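Local coordinates for protein CsuC (Acinetobacter baumannii, PDB 6FJY) that serves as the chaperone of archaic Csu pili, holding the tip adhesin subunit CsuE in a pre-assembly complex, probably by donor-strand complementation, at residues Val37-Gln42 against Gln86-Ile91; Pro119-Gly124 against Gln170-Leu175. All blocks are in the same frame, centred on the assembly; numbering follows the deposited sequence.

How the contacts relate
The two contacts share the sheet of the N-terminal Ig-like domain, and their centres lie about 10 Å apart. Strand 85-95 supplies one side of contact 1 and pairs in turn with strand 109-123, which opens contact 2. Probable hydrogen bonds of 2.8 Å from Y88 N to L120 O and of 2.8 Å from Q86 N to A122 O join them. S87 OG also packs 3.4 Å from F121 CE1, so one serine lies next to both W40 and F121. Contact 1 is internal to this domain; contact 2 carries it across to the second domain. R89 of contact 1 and P119 of contact 2 both touch the bound partner chain.

Contact 1 of 2, residues Val37-Gln42 against Gln86-Ile91; sequences VFKWNQ and QSYRLI
W40 lies against the bent side chain of R89 where two antiparallel strands of the PapD-like N-terminal domain, an Ig-like fold, run side by side. R89 turns at chi2 and chi3, which brings CD over one face of the indole, 3.7 Å from the centroid of its six-membered ring. The guanidinium follows farther out, with R89 CZ 4.7 Å from the same centroid in a cation-pi contact. Its plane stands at 85° to the indole, so the group presents its edge, and R89 NH1 comes within 3.4 Å of W40 CH2. The W40 side chain reaches this position because its CG is anti to the backbone N. Beside it, S87 CB meets W40 CE3.

Backbone pairing sets the register beneath these side chains. F38 and R89 form a hydrogen-bonded pair: F38 N donates to R89 O almost straight, at 174°, and R89 N returns the bond to F38 O. The flanking pairs V37 with L90 and K39 with Y88 are non-hydrogen-bonded. Their side chains occupy the opposite face of the sheet from F38 and R89, and V37 CG1 rests against Y88 CB at 3.9 Å. On the face of F38 and R89, F38 CD2 packs on I91 CG1, the two side chains crossing at about a right angle.

Second-shell partners fix the polar ends. D47 accepts from W40 NE1, while E54 takes both Y88 OH and the K39 ammonium. R89 NH2 binds S117 and makes a salt bridge to the backbone of the other protein's chain, consistent with the subunit carboxylate anchoring known in classical pilus chaperones. The pairing ends less regularly: W40 N donates to S87 O over 3.1 Å, approaching from 47° above the carbonyl plane.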
# COMPACT_ATOMS: atom_id res chain seq x y z
N VAL A 37 10.27 13.16 3.30
CA VAL A 37 10.57 11.90 3.97
C VAL A 37 11.48 12.20 5.16
O VAL A 37 12.56 12.77 4.99
CB VAL A 37 11.20 10.86 3.03
CG1 VAL A 37 11.48 9.55 3.79
CG2 VAL A 37 10.30 10.60 1.86
N PHE A 38 11.05 11.78 6.33
CA PHE A 38 11.77 12.01 7.57
C PHE A 38 12.28 10.69 8.13
O PHE A 38 11.67 9.64 7.95
CB PHE A 38 10.86 12.68 8.61
CG PHE A 38 10.44 14.08 8.24
CD1 PHE A 38 11.21 15.17 8.61
CD2 PHE A 38 9.28 14.30 7.50
CE1 PHE A 38 10.83 16.45 8.27
CE2 PHE A 38 8.90 15.58 7.16
CZ PHE A 38 9.67 16.65 7.54
N LYS A 39 13.44 10.76 8.78
CA LYS A 39 13.95 9.62 9.50
C LYS A 39 13.21 9.51 10.82
O LYS A 39 12.89 10.52 11.45
CB LYS A 39 15.45 9.75 9.72
CG LYS A 39 16.15 8.42 9.97
CD LYS A 39 17.65 8.55 9.73
CE LYS A 39 18.36 7.20 9.82
NZ LYS A 39 19.83 7.32 9.53
N TRP A 40 12.91 8.28 11.21
CA TRP A 40 12.03 7.97 12.33
C TRP A 40 12.80 7.13 13.33
O TRP A 40 13.29 6.05 13.00
CB TRP A 40 10.80 7.24 11.81
CG TRP A 40 9.81 6.79 12.83
CD1 TRP A 40 9.69 7.20 14.11
CD2 TRP A 40 8.78 5.80 12.62
NE1 TRP A 40 8.65 6.53 14.73
CE2 TRP A 40 8.08 5.67 13.83
CE3 TRP A 40 8.40 5.02 11.53
CZ2 TRP A 40 7.01 4.79 13.99
CZ3 TRP A 40 7.34 4.14 11.68
CH2 TRP A 40 6.66 4.04 12.91
N ASN A 41 12.91 7.62 14.56
CA ASN A 41 13.59 6.90 15.63
C ASN A 41 12.76 7.02 16.89
O ASN A 41 11.84 7.84 16.97
CB ASN A 41 15.01 7.41 15.87
CG ASN A 41 15.05 8.85 16.37
OD1 ASN A 41 14.88 9.12 17.56
ND2 ASN A 41 15.30 9.79 15.45
N GLN A 42 13.03 6.14 17.84
CA GLN A 42 12.36 6.26 19.13
C GLN A 42 13.38 6.46 20.25
O GLN A 42 13.37 5.77 21.27
CB GLN A 42 11.48 5.03 19.38
CG GLN A 42 10.24 4.96 18.48
CD GLN A 42 9.43 3.68 18.64
OE1 GLN A 42 9.96 2.64 19.01
NE2 GLN A 42 8.15 3.75 18.36
N GLN A 86 15.84 0.28 8.53
CA GLN A 86 15.76 1.72 8.75
C GLN A 86 14.32 2.19 8.62
O GLN A 86 13.61 1.81 7.67
CB GLN A 86 16.63 2.49 7.76
CG GLN A 86 18.09 2.12 7.75
CD GLN A 86 18.84 2.57 9.00
OE1 GLN A 86 18.31 3.31 9.82
NE2 GLN A 86 20.07 2.10 9.13
N SER A 87 13.90 3.02 9.56
CA SER A 87 12.53 3.49 9.66
C SER A 87 12.45 4.94 9.22
O SER A 87 13.35 5.73 9.49
CB SER A 87 12.03 3.35 11.10
OG SER A 87 12.22 2.02 11.55
N TYR A 88 11.37 5.27 8.51
CA TYR A 88 11.15 6.62 8.01
C TYR A 88 9.66 6.91 8.07
O TYR A 88 8.84 5.99 8.16
CB TYR A 88 11.64 6.77 6.57
CG TYR A 88 13.07 6.40 6.33
CD1 TYR A 88 13.43 5.08 6.08
CD2 TYR A 88 14.07 7.36 6.31
CE1 TYR A 88 14.73 4.72 5.83
CE2 TYR A 88 15.39 7.01 6.07
CZ TYR A 88 15.71 5.68 5.83
OH TYR A 88 17.01 5.33 5.60
N ARG A 89 9.30 8.19 7.95
CA ARG A 89 7.90 8.58 7.80
C ARG A 89 7.80 9.33 6.48
O ARG A 89 8.54 10.29 6.26
CB ARG A 89 7.41 9.48 8.93
CG ARG A 89 7.45 8.87 10.34
CD ARG A 89 6.53 7.69 10.57
NE ARG A 89 5.12 8.00 10.41
CZ ARG A 89 4.14 7.21 10.82
NH1 ARG A 89 4.41 6.05 11.42
NH2 ARG A 89 2.88 7.56 10.61
N LEU A 90 6.92 8.85 5.60
CA LEU A 90 6.55 9.58 4.40
C LEU A 90 5.42 10.54 4.76
O LEU A 90 4.40 10.12 5.32
CB LEU A 90 6.10 8.60 3.31
CG LEU A 90 5.41 9.20 2.09
CD1 LEU A 90 6.31 10.16 1.39
CD2 LEU A 90 4.93 8.11 1.14
N ILE A 91 5.62 11.83 4.46
CA ILE A 91 4.63 12.86 4.77
C ILE A 91 4.21 13.54 3.47
O ILE A 91 5.02 14.24 2.84
CB ILE A 91 5.17 13.91 5.76
CG1 ILE A 91 5.64 13.26 7.07
CG2 ILE A 91 4.06 14.90 6.07
CD1 ILE A 91 4.55 12.62 7.85

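Contact 2 of 2, residues Pro119-Gly124 against Gln170-Leu175; sequences PLFAYG and QKFARL
F121 keeps its CG beside the backbone N (chi1 -61°), whereas F172 puts its own CG in the crowded position between N and the carbonyl carbon (chi1 69°). These turns bring the two phenyl rings face to face although the backbones stay well apart, with the CA atoms of F121 and F172 about 9.4 Å from each other. The result is an offset stack whose planes differ by only 4° and whose centroids are 4.0 Å apart. F121 CZ sits over the centre of the F172 ring, while F172 CE1 comes over the rim of the F121 face. The closest carbons, F121 CE2 and F172 CE1, are separated by 3.3 Å, a tight fit for parallel rings.

Around the stack, polar side chains border the aromatic pair. Y123 OH arrives at the edge of the F172 ring, near its plane, 4.1 Å from F172 CE1. K171 crosses the tyrosine side chain at about a right angle; bends at chi3 and chi4 lay its CE 3.7 Å from Y123 OH. Both segments are drawn to E85, which takes a hydrogen bond from Y123 OH through one carboxylate oxygen and from F172 N through the other. The E85 carboxylate lies only at long, weak ion-pair range of K171 NZ.

On the far flank, R174 turns one face of its guanidinium toward F172, whose CE2 lies 3.7 Å above the plane. R174 NH1 is bonded to Y196 OH and R174 NH2 to S226 O, anchoring the group where P119 CG makes a looser approach. No hydrogen bond joins the two segments directly. The stacked phenylalanines thus belong to the buried interface between the two Ig-like domains of a PapD-like pilus chaperone, whose domains meet at an angle.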
# COMPACT_ATOMS: atom_id res chain seq x y z
N PRO A 119 4.11 5.06 7.16
CA PRO A 119 5.35 4.41 7.59
C PRO A 119 6.11 3.84 6.40
O PRO A 119 5.53 3.20 5.51
CB PRO A 119 4.85 3.29 8.50
CG PRO A 119 3.51 2.91 7.89
CD PRO A 119 2.93 4.22 7.40
N LEU A 120 7.41 4.04 6.41
CA LEU A 120 8.28 3.61 5.33
C LEU A 120 9.49 2.90 5.91
O LEU A 120 10.12 3.41 6.84
CB LEU A 120 8.71 4.81 4.50
CG LEU A 120 9.72 4.50 3.40
CD1 LEU A 120 9.09 3.60 2.31
CD2 LEU A 120 10.24 5.79 2.85
N PHE A 121 9.80 1.71 5.39
CA PHE A 121 10.93 0.94 5.88
C PHE A 121 11.86 0.54 4.74
O PHE A 121 11.41 0.05 3.71
CB PHE A 121 10.49 -0.32 6.61
CG PHE A 121 9.65 -0.04 7.81
CD1 PHE A 121 10.25 0.35 8.99
CD2 PHE A 121 8.27 -0.17 7.76
CE1 PHE A 121 9.48 0.62 10.12
CE2 PHE A 121 7.51 0.11 8.89
CZ PHE A 121 8.12 0.49 10.07
N ALA A 122 13.16 0.71 4.96
CA ALA A 122 14.18 0.30 4.01
C ALA A 122 15.17 -0.66 4.68
O ALA A 122 15.44 -0.57 5.88
CB ALA A 122 14.90 1.52 3.43
N TYR A 123 15.69 -1.59 3.89
CA TYR A 123 16.40 -2.75 4.41
C TYR A 123 17.82 -2.81 3.86
O TYR A 123 18.04 -2.65 2.66
CB TYR A 123 15.64 -4.04 4.09
CG TYR A 123 14.33 -4.08 4.83
CD1 TYR A 123 14.28 -4.56 6.13
CD2 TYR A 123 13.16 -3.59 4.25
CE1 TYR A 123 13.09 -4.56 6.83
CE2 TYR A 123 11.95 -3.60 4.95
CZ TYR A 123 11.93 -4.07 6.24
OH TYR A 123 10.76 -4.08 6.95
N GLY A 124 18.76 -3.02 4.76
CA GLY A 124 20.11 -3.38 4.39
C GLY A 124 20.21 -4.85 4.03
O GLY A 124 19.23 -5.60 4.07
N GLN A 170 15.50 -7.09 15.22
CA GLN A 170 15.92 -6.25 14.11
C GLN A 170 14.76 -5.76 13.26
O GLN A 170 14.99 -5.05 12.27
CB GLN A 170 16.92 -7.01 13.22
CG GLN A 170 18.18 -7.54 13.93
CD GLN A 170 19.26 -6.47 14.14
OE1 GLN A 170 19.03 -5.28 13.93
NE2 GLN A 170 20.45 -6.92 14.50
N LYS A 171 13.51 -6.12 13.59
CA LYS A 171 12.34 -5.64 12.86
C LYS A 171 11.34 -5.03 13.84
O LYS A 171 11.32 -5.37 15.03
CB LYS A 171 11.65 -6.73 12.05
CG LYS A 171 12.42 -7.19 10.82
CD LYS A 171 11.55 -8.03 9.91
CE LYS A 171 10.66 -7.16 9.02
NZ LYS A 171 9.53 -6.56 9.76
N PHE A 172 10.54 -4.10 13.33
CA PHE A 172 9.54 -3.40 14.13
C PHE A 172 8.35 -4.30 14.47
O PHE A 172 8.08 -5.30 13.81
CB PHE A 172 9.03 -2.16 13.40
CG PHE A 172 8.18 -2.47 12.19
CD1 PHE A 172 8.78 -2.77 10.97
CD2 PHE A 172 6.80 -2.47 12.27
CE1 PHE A 172 8.01 -3.06 9.84
CE2 PHE A 172 6.01 -2.76 11.14
CZ PHE A 172 6.62 -3.06 9.93
N ALA A 173 7.63 -3.89 15.51
CA ALA A 173 6.35 -4.46 15.88
C ALA A 173 5.29 -3.37 15.76
O ALA A 173 5.51 -2.25 16.22
CB ALA A 173 6.38 -5.02 17.30
N ARG A 174 4.17 -3.69 15.11
CA ARG A 174 3.00 -2.82 15.07
C ARG A 174 1.94 -3.51 15.92
O ARG A 174 1.30 -4.47 15.49
CB ARG A 174 2.52 -2.55 13.64
CG ARG A 174 1.39 -1.51 13.56
CD ARG A 174 0.99 -1.08 12.13
NE ARG A 174 1.24 -2.11 11.13
CZ ARG A 174 2.10 -2.00 10.13
NH1 ARG A 174 2.80 -0.89 9.96
NH2 ARG A 174 2.27 -3.01 9.29
N LEU A 175 1.78 -3.03 17.15
CA LEU A 175 0.90 -3.64 18.13
C LEU A 175 -0.45 -2.94 18.13
O LEU A 175 -0.53 -1.71 18.03
CB LEU A 175 1.51 -3.57 19.52
CG LEU A 175 2.88 -4.22 19.71
CD1 LEU A 175 3.32 -4.01 21.14
CD2 LEU A 175 2.85 -5.70 19.35